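Local coordinates for protein 4-amino-4-deoxychorismate lyase (Legionella pneumophila, PDB 3LUL) that is a member of the class IV aminotransferase family, a two-subunit protein with pyridoxal phosphate seen covalently attached, at residues 32-38 against 81-87; 205-209 against 266-270; 241-245 against 260-264. All coordinates share one frame; numbering follows the deposited sequence.

In the fold
From the N terminus, contact 1 is the first to close: strand 28-36 runs out, helices 43-57 and 65-78 fill most of the loop, and residues 81-87 return to pair beside it in a five-stranded sheet. Contact 2 opens much later, on helix 201-212, and closes only at the end of helix 258-269. Within that long loop lies contact 3, a shorter excursion of strand 241-248 to the same C-terminal helix, which is thereby tied to both a helix and the larger sheet. Contacts 2 and 3 touch through L206, I242, L263 and L267. Contact 1 stands apart from contact 2, but R34 packs near G241 of contact 3.

Contact 1: 32-38 against 81-87; sequences TIRVNSS and LYHGGIK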
loop_
_atom_site.group_PDB
_atom_site.type_symbol
_atom_site.label_atom_id
_atom_site.label_comp_id
_atom_site.label_asym_id
_atom_site.label_seq_id
_atom_site.Cartn_x
_atom_site.Cartn_y
_atom_site.Cartn_z
ATOM N N THR B 32 -9.446 13.207 -4.552
ATOM C CA THR B 32 -10.260 13.145 -5.751
ATOM C C THR B 32 -11.443 14.109 -5.546
ATOM O O THR B 32 -12.224 13.979 -4.623
ATOM C CB THR B 32 -10.644 11.675 -6.108
ATOM O OG1 THR B 32 -11.502 11.659 -7.248
ATOM C CG2 THR B 32 -11.305 10.960 -4.943
ATOM N N ILE B 33 -11.507 15.111 -6.408
ATOM C CA ILE B 33 -12.351 16.284 -6.224
ATOM C C ILE B 33 -13.394 16.321 -7.347
ATOM O O ILE B 33 -13.061 16.267 -8.514
ATOM C CB ILE B 33 -11.520 17.554 -6.261
ATOM C CG1 ILE B 33 -10.425 17.561 -5.199
ATOM C CG2 ILE B 33 -12.385 18.819 -6.069
ATOM C CD1 ILE B 33 -9.218 18.431 -5.589
ATOM N N ARG B 34 -14.648 16.415 -6.959
ATOM C CA ARG B 34 -15.707 16.584 -7.918
ATOM C C ARG B 34 -15.686 18.001 -8.477
ATOM O O ARG B 34 -15.499 18.970 -7.736
ATOM C CB ARG B 34 -17.035 16.289 -7.273
ATOM C CG ARG B 34 -18.210 16.331 -8.266
ATOM C CD ARG B 34 -19.410 15.625 -7.665
ATOM N NE ARG B 34 -20.615 15.757 -8.487
ATOM C CZ ARG B 34 -21.778 15.127 -8.268
ATOM N NH1 ARG B 34 -21.942 14.272 -7.247
ATOM N NH2 ARG B 34 -22.795 15.349 -9.097
ATOM N N VAL B 35 -15.890 18.129 -9.788
ATOM C CA VAL B 35 -16.014 19.431 -10.414
ATOM C C VAL B 35 -17.447 19.533 -10.951
ATOM O O VAL B 35 -17.888 18.645 -11.707
ATOM C CB VAL B 35 -14.992 19.645 -11.518
ATOM C CG1 VAL B 35 -15.273 20.965 -12.241
ATOM C CG2 VAL B 35 -13.604 19.656 -10.933
ATOM N N ASN B 36 -18.160 20.578 -10.501
ATOM C CA ASN B 36 -19.542 20.846 -10.895
ATOM C C ASN B 36 -19.619 22.236 -11.486
ATOM O O ASN B 36 -19.201 23.189 -10.866
ATOM C CB ASN B 36 -20.510 20.789 -9.696
ATOM C CG ASN B 36 -20.442 19.484 -8.915
ATOM O OD1 ASN B 36 -20.787 18.417 -9.423
ATOM N ND2 ASN B 36 -20.053 19.570 -7.638
ATOM N N SER B 37 -20.122 22.353 -12.706
ATOM C CA SER B 37 -20.283 23.634 -13.381
ATOM C C SER B 37 -18.989 24.458 -13.384
ATOM O O SER B 37 -18.995 25.671 -13.142
ATOM C CB SER B 37 -21.475 24.399 -12.799
ATOM O OG SER B 37 -22.631 23.566 -12.687
ATOM N N SER B 38 -17.887 23.757 -13.653
ATOM C CA SER B 38 -16.538 24.314 -13.781
ATOM C C SER B 38 -15.941 24.780 -12.463
ATOM O O SER B 38 -14.928 25.467 -12.469
ATOM C CB SER B 38 -16.497 25.461 -14.787
ATOM O OG SER B 38 -17.106 25.057 -15.992
ATOM N N LEU B 81 -13.270 21.605 -18.579
ATOM C CA LEU B 81 -14.144 20.791 -17.760
ATOM C C LEU B 81 -15.348 21.612 -17.289
ATOM O O LEU B 81 -15.215 22.806 -16.912
ATOM C CB LEU B 81 -13.344 20.251 -16.574
ATOM C CG LEU B 81 -13.653 18.905 -15.954
ATOM C CD1 LEU B 81 -13.460 17.784 -16.955
ATOM C CD2 LEU B 81 -12.753 18.738 -14.712
ATOM N N TYR B 82 -16.532 21.007 -17.341
ATOM C CA TYR B 82 -17.714 21.593 -16.721
ATOM C C TYR B 82 -18.101 20.693 -15.575
ATOM O O TYR B 82 -17.867 21.051 -14.416
ATOM C CB TYR B 82 -18.831 21.824 -17.737
ATOM C CG TYR B 82 -20.045 22.613 -17.231
ATOM C CD1 TYR B 82 -20.093 24.020 -17.338
ATOM C CD2 TYR B 82 -21.158 21.958 -16.701
ATOM C CE1 TYR B 82 -21.211 24.742 -16.894
ATOM C CE2 TYR B 82 -22.299 22.680 -16.272
ATOM C CZ TYR B 82 -22.310 24.065 -16.361
ATOM O OH TYR B 82 -23.447 24.754 -15.942
ATOM N N HIS B 83 -18.653 19.515 -15.868
ATOM C CA HIS B 83 -18.820 18.482 -14.853
ATOM C C HIS B 83 -17.713 17.445 -15.043
ATOM O O HIS B 83 -17.381 17.055 -16.167
ATOM C CB HIS B 83 -20.155 17.765 -14.962
ATOM C CG HIS B 83 -21.355 18.646 -14.813
ATOM N ND1 HIS B 83 -21.380 19.745 -13.981
ATOM C CD2 HIS B 83 -22.600 18.540 -15.338
ATOM C CE1 HIS B 83 -22.576 20.303 -14.031
ATOM N NE2 HIS B 83 -23.339 19.588 -14.840
ATOM N N GLY B 84 -17.173 16.957 -13.945
ATOM C CA GLY B 84 -16.126 15.908 -14.011
ATOM C C GLY B 84 -15.360 15.822 -12.712
ATOM O O GLY B 84 -15.918 16.104 -11.650
ATOM N N GLY B 85 -14.095 15.414 -12.798
ATOM C CA GLY B 85 -13.248 15.322 -11.621
ATOM C C GLY B 85 -11.854 15.838 -11.802
ATOM O O GLY B 85 -11.356 15.965 -12.936
ATOM N N ILE B 86 -11.214 16.142 -10.663
ATOM C CA ILE B 86 -9.777 16.404 -10.633
ATOM C C ILE B 86 -9.136 15.547 -9.545
ATOM O O ILE B 86 -9.656 15.461 -8.437
ATOM C CB ILE B 86 -9.415 17.878 -10.307
ATOM C CG1 ILE B 86 -9.840 18.842 -11.396
ATOM C CG2 ILE B 86 -7.886 18.025 -10.114
ATOM C CD1 ILE B 86 -9.645 20.304 -11.007
ATOM N N LYS B 87 -8.034 14.881 -9.891
ATOM C CA LYS B 87 -7.248 14.107 -8.909
ATOM C C LYS B 87 -5.953 14.850 -8.636
ATOM O O LYS B 87 -5.247 15.226 -9.566
ATOM C CB LYS B 87 -6.980 12.700 -9.421
ATOM C CG LYS B 87 -6.382 11.759 -8.372
ATOM C CD LYS B 87 -6.296 10.300 -8.895
ATOM C CE LYS B 87 -5.461 9.424 -7.953
ATOM N NZ LYS B 87 -5.547 7.953 -8.318
#
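V35 N donates to G84 O over 2.8 Å, and G84 N returns a bond to V35 O, making one hydrogen-bonded pair of an antiparallel beta ladder. I33 and I86 form the next such pair, with I33 N 2.8 Å from I86 O, while R34 faces G85 in the non-hydrogen-bonded position between them. Strand 84-91 is an inner strand of the five-stranded sheet, with 106-113 on its other flank. The side chains of I33, V35 and I86 share one face of this sheet, which helix 65-78 covers through W68, L72 and I76. There V35 CG2 lies 3.9 Å from I86 CG1 and also packs against L81 CD2.

Beyond the ladder, backbone and side-chain bonds mix. S37 N reaches the edge of the imidazole, slightly tilted from the ring plane, bonding H83 ND1 at 3.2 Å with a nearly straight N-H (168°), and S38 N bonds Y82 O. S38 OG, held beside its own backbone N (chi1 -51°), gives a further bond to L81 O, meeting a lone pair in the carbonyl plane. Next to it the Y82 ring lies against the S37 backbone: S37 CA sits over the ring face of Y82 in a CH-pi contact, 3.5 Å from the centroid and only 9° off its normal.

Contact 2: 205-209 against 266-270; sequences RLISH and LLNQD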
loop_
_atom_site.group_PDB
_atom_site.type_symbol
_atom_site.label_atom_id
_atom_site.label_comp_id
_atom_site.label_asym_id
_atom_site.label_seq_id
_atom_site.Cartn_x
_atom_site.Cartn_y
_atom_site.Cartn_z
ATOM N N ARG B 205 -19.888 15.832 5.517
ATOM C CA ARG B 205 -20.929 16.775 5.048
ATOM C C ARG B 205 -22.323 16.252 5.366
ATOM O O ARG B 205 -23.193 17.001 5.814
ATOM C CB ARG B 205 -20.825 17.028 3.542
ATOM C CG ARG B 205 -19.600 17.867 3.097
ATOM C CD ARG B 205 -19.447 17.752 1.586
ATOM N NE ARG B 205 -20.684 18.170 0.925
ATOM C CZ ARG B 205 -21.116 17.748 -0.268
ATOM N NH1 ARG B 205 -20.409 16.907 -1.014
ATOM N NH2 ARG B 205 -22.275 18.215 -0.741
ATOM N N LEU B 206 -22.523 14.962 5.148
ATOM C CA LEU B 206 -23.815 14.327 5.394
ATOM C C LEU B 206 -24.184 14.409 6.883
ATOM O O LEU B 206 -25.299 14.775 7.237
ATOM C CB LEU B 206 -23.781 12.877 4.897
ATOM C CG LEU B 206 -25.082 12.099 4.829
ATOM C CD1 LEU B 206 -24.923 10.995 3.830
ATOM C CD2 LEU B 206 -25.512 11.562 6.187
ATOM N N ILE B 207 -23.228 14.089 7.751
ATOM C CA ILE B 207 -23.428 14.209 9.197
ATOM C C ILE B 207 -23.806 15.647 9.601
ATOM O O ILE B 207 -24.741 15.837 10.363
ATOM C CB ILE B 207 -22.202 13.684 9.984
ATOM C CG1 ILE B 207 -22.074 12.171 9.793
ATOM C CG2 ILE B 207 -22.322 13.978 11.491
ATOM C CD1 ILE B 207 -20.742 11.599 10.240
ATOM N N SER B 208 -23.106 16.635 9.053
ATOM C CA SER B 208 -23.402 18.055 9.318
ATOM C C SER B 208 -24.819 18.404 8.904
ATOM O O SER B 208 -25.552 19.010 9.668
ATOM C CB SER B 208 -22.412 18.981 8.592
ATOM O OG SER B 208 -21.135 18.935 9.188
ATOM N N HIS B 209 -25.199 18.035 7.681
ATOM C CA HIS B 209 -26.568 18.224 7.219
ATOM C C HIS B 209 -27.608 17.611 8.162
ATOM O O HIS B 209 -28.627 18.236 8.433
ATOM C CB HIS B 209 -26.795 17.655 5.803
ATOM C CG HIS B 209 -26.280 18.537 4.707
ATOM N ND1 HIS B 209 -26.729 19.823 4.518
ATOM C CD2 HIS B 209 -25.364 18.309 3.733
ATOM C CE1 HIS B 209 -26.094 20.358 3.491
ATOM N NE2 HIS B 209 -25.256 19.461 2.999
ATOM N N LEU B 266 -29.917 17.510 -0.422
ATOM C CA LEU B 266 -29.094 18.428 0.358
ATOM C C LEU B 266 -27.632 18.483 -0.124
ATOM O O LEU B 266 -27.063 19.571 -0.285
ATOM C CB LEU B 266 -29.177 18.079 1.843
ATOM C CG LEU B 266 -30.539 18.298 2.498
ATOM C CD1 LEU B 266 -30.555 17.720 3.894
ATOM C CD2 LEU B 266 -30.895 19.796 2.476
ATOM N N LEU B 267 -27.050 17.322 -0.395
ATOM C CA LEU B 267 -25.679 17.277 -0.923
ATOM C C LEU B 267 -25.620 18.021 -2.250
ATOM O O LEU B 267 -24.658 18.721 -2.497
ATOM C CB LEU B 267 -25.151 15.851 -1.107
ATOM C CG LEU B 267 -24.956 15.012 0.160
ATOM C CD1 LEU B 267 -24.644 13.566 -0.259
ATOM C CD2 LEU B 267 -23.874 15.543 1.118
ATOM N N ASN B 268 -26.663 17.889 -3.060
ATOM C CA ASN B 268 -26.744 18.570 -4.362
ATOM C C ASN B 268 -26.822 20.077 -4.296
ATOM O O ASN B 268 -26.275 20.730 -5.172
ATOM C CB ASN B 268 -27.936 18.075 -5.189
ATOM C CG ASN B 268 -27.644 16.798 -5.940
ATOM O OD1 ASN B 268 -26.515 16.292 -5.931
ATOM N ND2 ASN B 268 -28.666 16.265 -6.608
ATOM N N GLN B 269 -27.527 20.625 -3.300
ATOM C CA GLN B 269 -27.653 22.071 -3.218
ATOM C C GLN B 269 -26.359 22.746 -2.738
ATOM O O GLN B 269 -26.151 23.927 -2.998
ATOM C CB GLN B 269 -28.898 22.488 -2.417
ATOM C CG GLN B 269 -28.805 22.521 -0.912
ATOM C CD GLN B 269 -30.005 23.224 -0.332
ATOM O OE1 GLN B 269 -30.469 22.904 0.761
ATOM N NE2 GLN B 269 -30.539 24.177 -1.084
ATOM N N ASP B 270 -25.473 21.997 -2.085
ATOM C CA ASP B 270 -24.258 22.598 -1.517
ATOM C C ASP B 270 -23.319 23.144 -2.569
ATOM O O ASP B 270 -22.781 22.379 -3.386
ATOM C CB ASP B 270 -23.470 21.598 -0.690
ATOM C CG ASP B 270 -24.264 21.006 0.414
ATOM O OD1 ASP B 270 -25.259 21.641 0.826
ATOM O OD2 ASP B 270 -23.881 19.905 0.871
HETATM O O HOH W 1 -22.099 20.559 2.544
#
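D270 OD2 is gripped from two sides by helix 201-212. H209 NE2 bonds D270 OD2 at 2.6 Å, short and nearly straight, on the syn lone pair, the ring and carboxylate lying almost coplanar, 12° apart. R205 NH2 meets D270 OD2 on its anti side at 2.8 Å, completing a salt bridge; here the oxygen lies in the guanidinium plane, but the carboxylate itself is turned steeply, by 70°. This His-carboxylate bond and salt bridge thus converge on one atom. Water 1 adds to the cluster, accepting from R205 NE at 3.2 Å and making a weak bond to D270 OD2.

Apolar groups pack against the faces of both flat groups. L266 CB sits over the centre of the imidazole in a CH-pi contact, 4.0 Å from the centroid of the H209 ring, while L267 CD2 lies over one face of the R205 guanidinium, offset toward the rim, 3.6 Å from R205 NH2. The arginine reaches this place by a bend at chi3 (56°), which turns the group back across the leucine methyl. From there R205 NH2 also makes a weak bond to L267 O, near the end of helix 258-269, where D270 is the first residue to leave helical geometry. The positive charge of R205, next to the carboxylate and the C-terminal end of the helix, is probably favourable to both.

The contact therefore clamps the end of helix 258-269 against the middle of helix 201-212. F42 packs beside R205 and D270. L206 rests on F234 and T236 of strand 232-237, and L206 and L267 both meet I242 of strand 241-248.

Contact 3: 241-245 against 260-264; sequences GIRRV and IDKLI
I242 reaches from strand 241-248 onto helix 258-269, and each part of its side chain finds a different partner. I242 CB lies 4.0 Å from I264 CG1. The branch I242 CG2 turns to I260 CG2, 3.9 Å away, while I242 CG1 touches L267 CD1, a turn beyond L263 and I264. Extended about chi2 (174°), the chain carries I242 CD1 to L263 CB at 3.6 Å. This is sheet-to-helix packing against the larger sheet, the strand and helix segments running roughly antiparallel (156°) with their axes 9.3 Å apart.

Two residues along the strand, R244 supplies the polar part. I260 CG2 lies over one face of its guanidinium, offset toward the rim, and I264 CD1 comes to 3.7 Å from R244 NH2. R244 NH2 also meets D261 OD1 at 2.8 Å in a salt bridge, on the syn side but 30° out of the carboxylate plane. R244 NH1 gives a bond to water 2, which probably donates to D261 OD2, and another to V255 O. Apolar packing thus makes up the inner part of the contact, whereas the charge pair, with its guanidinium held by several acceptors, closes the outer margin beside exposed D261.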
loop_
_atom_site.group_PDB
_atom_site.type_symbol
_atom_site.label_atom_id
_atom_site.label_comp_id
_atom_site.label_asym_id
_atom_site.label_seq_id
_atom_site.Cartn_x
_atom_site.Cartn_y
_atom_site.Cartn_z
ATOM N N GLY B 241 -21.234 10.806 -4.862
ATOM C CA GLY B 241 -22.206 11.216 -3.876
ATOM C C GLY B 241 -22.742 9.971 -3.203
ATOM O O GLY B 241 -21.977 9.081 -2.809
ATOM N N ILE B 242 -24.052 9.891 -3.088
ATOM C CA ILE B 242 -24.690 8.765 -2.452
ATOM C C ILE B 242 -24.975 7.703 -3.516
ATOM O O ILE B 242 -25.558 8.011 -4.585
ATOM C CB ILE B 242 -26.003 9.204 -1.737
ATOM C CG1 ILE B 242 -25.664 9.997 -0.482
ATOM C CG2 ILE B 242 -26.878 7.988 -1.411
ATOM C CD1 ILE B 242 -26.856 10.603 0.241
ATOM N N ARG B 243 -24.598 6.467 -3.201
ATOM C CA ARG B 243 -24.830 5.308 -4.067
ATOM C C ARG B 243 -25.634 4.304 -3.251
ATOM O O ARG B 243 -25.259 3.932 -2.127
ATOM C CB ARG B 243 -23.505 4.717 -4.518
ATOM C CG ARG B 243 -23.585 3.555 -5.527
ATOM C CD ARG B 243 -23.539 4.028 -7.002
ATOM N NE ARG B 243 -23.834 2.921 -7.942
ATOM C CZ ARG B 243 -22.928 2.200 -8.615
ATOM N NH1 ARG B 243 -21.621 2.414 -8.468
ATOM N NH2 ARG B 243 -23.322 1.211 -9.422
ATOM N N ARG B 244 -26.762 3.876 -3.818
ATOM C CA ARG B 244 -27.645 2.953 -3.124
ATOM C C ARG B 244 -27.066 1.561 -3.202
ATOM O O ARG B 244 -26.431 1.210 -4.196
ATOM C CB ARG B 244 -29.046 2.987 -3.755
ATOM C CG ARG B 244 -29.739 4.330 -3.649
ATOM C CD ARG B 244 -30.952 4.395 -4.564
ATOM N NE ARG B 244 -31.447 5.772 -4.713
ATOM C CZ ARG B 244 -32.381 6.372 -3.961
ATOM N NH1 ARG B 244 -33.000 5.737 -2.972
ATOM N NH2 ARG B 244 -32.723 7.635 -4.221
ATOM N N VAL B 245 -27.292 0.782 -2.150
ATOM C CA VAL B 245 -26.804 -0.605 -2.062
ATOM C C VAL B 245 -27.973 -1.585 -2.198
ATOM O O VAL B 245 -28.941 -1.527 -1.450
ATOM C CB VAL B 245 -26.026 -0.851 -0.755
ATOM C CG1 VAL B 245 -25.646 -2.358 -0.582
ATOM C CG2 VAL B 245 -24.766 0.028 -0.699
ATOM N N ILE B 260 -32.839 8.924 2.159
ATOM C CA ILE B 260 -31.842 8.931 1.072
ATOM C C ILE B 260 -32.173 10.034 0.050
ATOM O O ILE B 260 -31.274 10.796 -0.352
ATOM C CB ILE B 260 -31.714 7.563 0.384
ATOM C CG1 ILE B 260 -31.228 6.510 1.407
ATOM C CG2 ILE B 260 -30.742 7.659 -0.833
ATOM C CD1 ILE B 260 -31.161 5.054 0.886
ATOM N N ASP B 261 -33.434 10.165 -0.351
ATOM C CA ASP B 261 -33.782 11.244 -1.292
ATOM C C ASP B 261 -33.522 12.642 -0.729
ATOM O O ASP B 261 -33.017 13.513 -1.439
ATOM C CB ASP B 261 -35.225 11.149 -1.777
ATOM C CG ASP B 261 -35.503 9.845 -2.494
ATOM O OD1 ASP B 261 -34.718 9.489 -3.386
ATOM O OD2 ASP B 261 -36.487 9.175 -2.153
ATOM N N LYS B 262 -33.830 12.833 0.543
ATOM C CA LYS B 262 -33.543 14.095 1.215
ATOM C C LYS B 262 -32.031 14.392 1.235
ATOM O O LYS B 262 -31.604 15.500 0.939
ATOM C CB LYS B 262 -34.084 14.099 2.653
ATOM C CG LYS B 262 -33.817 15.434 3.347
ATOM C CD LYS B 262 -34.694 15.697 4.558
ATOM C CE LYS B 262 -34.520 17.145 5.035
ATOM N NZ LYS B 262 -35.293 17.467 6.255
ATOM N N LEU B 263 -31.229 13.410 1.617
ATOM C CA LEU B 263 -29.779 13.602 1.672
ATOM C C LEU B 263 -29.163 13.876 0.288
ATOM O O LEU B 263 -28.311 14.755 0.162
ATOM C CB LEU B 263 -29.117 12.434 2.383
ATOM C CG LEU B 263 -29.482 12.340 3.872
ATOM C CD1 LEU B 263 -28.838 11.099 4.436
ATOM C CD2 LEU B 263 -29.086 13.592 4.675
ATOM N N ILE B 264 -29.636 13.187 -0.751
ATOM C CA ILE B 264 -29.212 13.485 -2.127
ATOM C C ILE B 264 -29.514 14.947 -2.490
ATOM O O ILE B 264 -28.639 15.679 -3.029
ATOM C CB ILE B 264 -29.898 12.551 -3.151
ATOM C CG1 ILE B 264 -29.308 11.149 -3.024
ATOM C CG2 ILE B 264 -29.749 13.113 -4.595
ATOM C CD1 ILE B 264 -30.055 10.094 -3.796
HETATM O O HOH W 2 -35.753 6.636 -2.194
#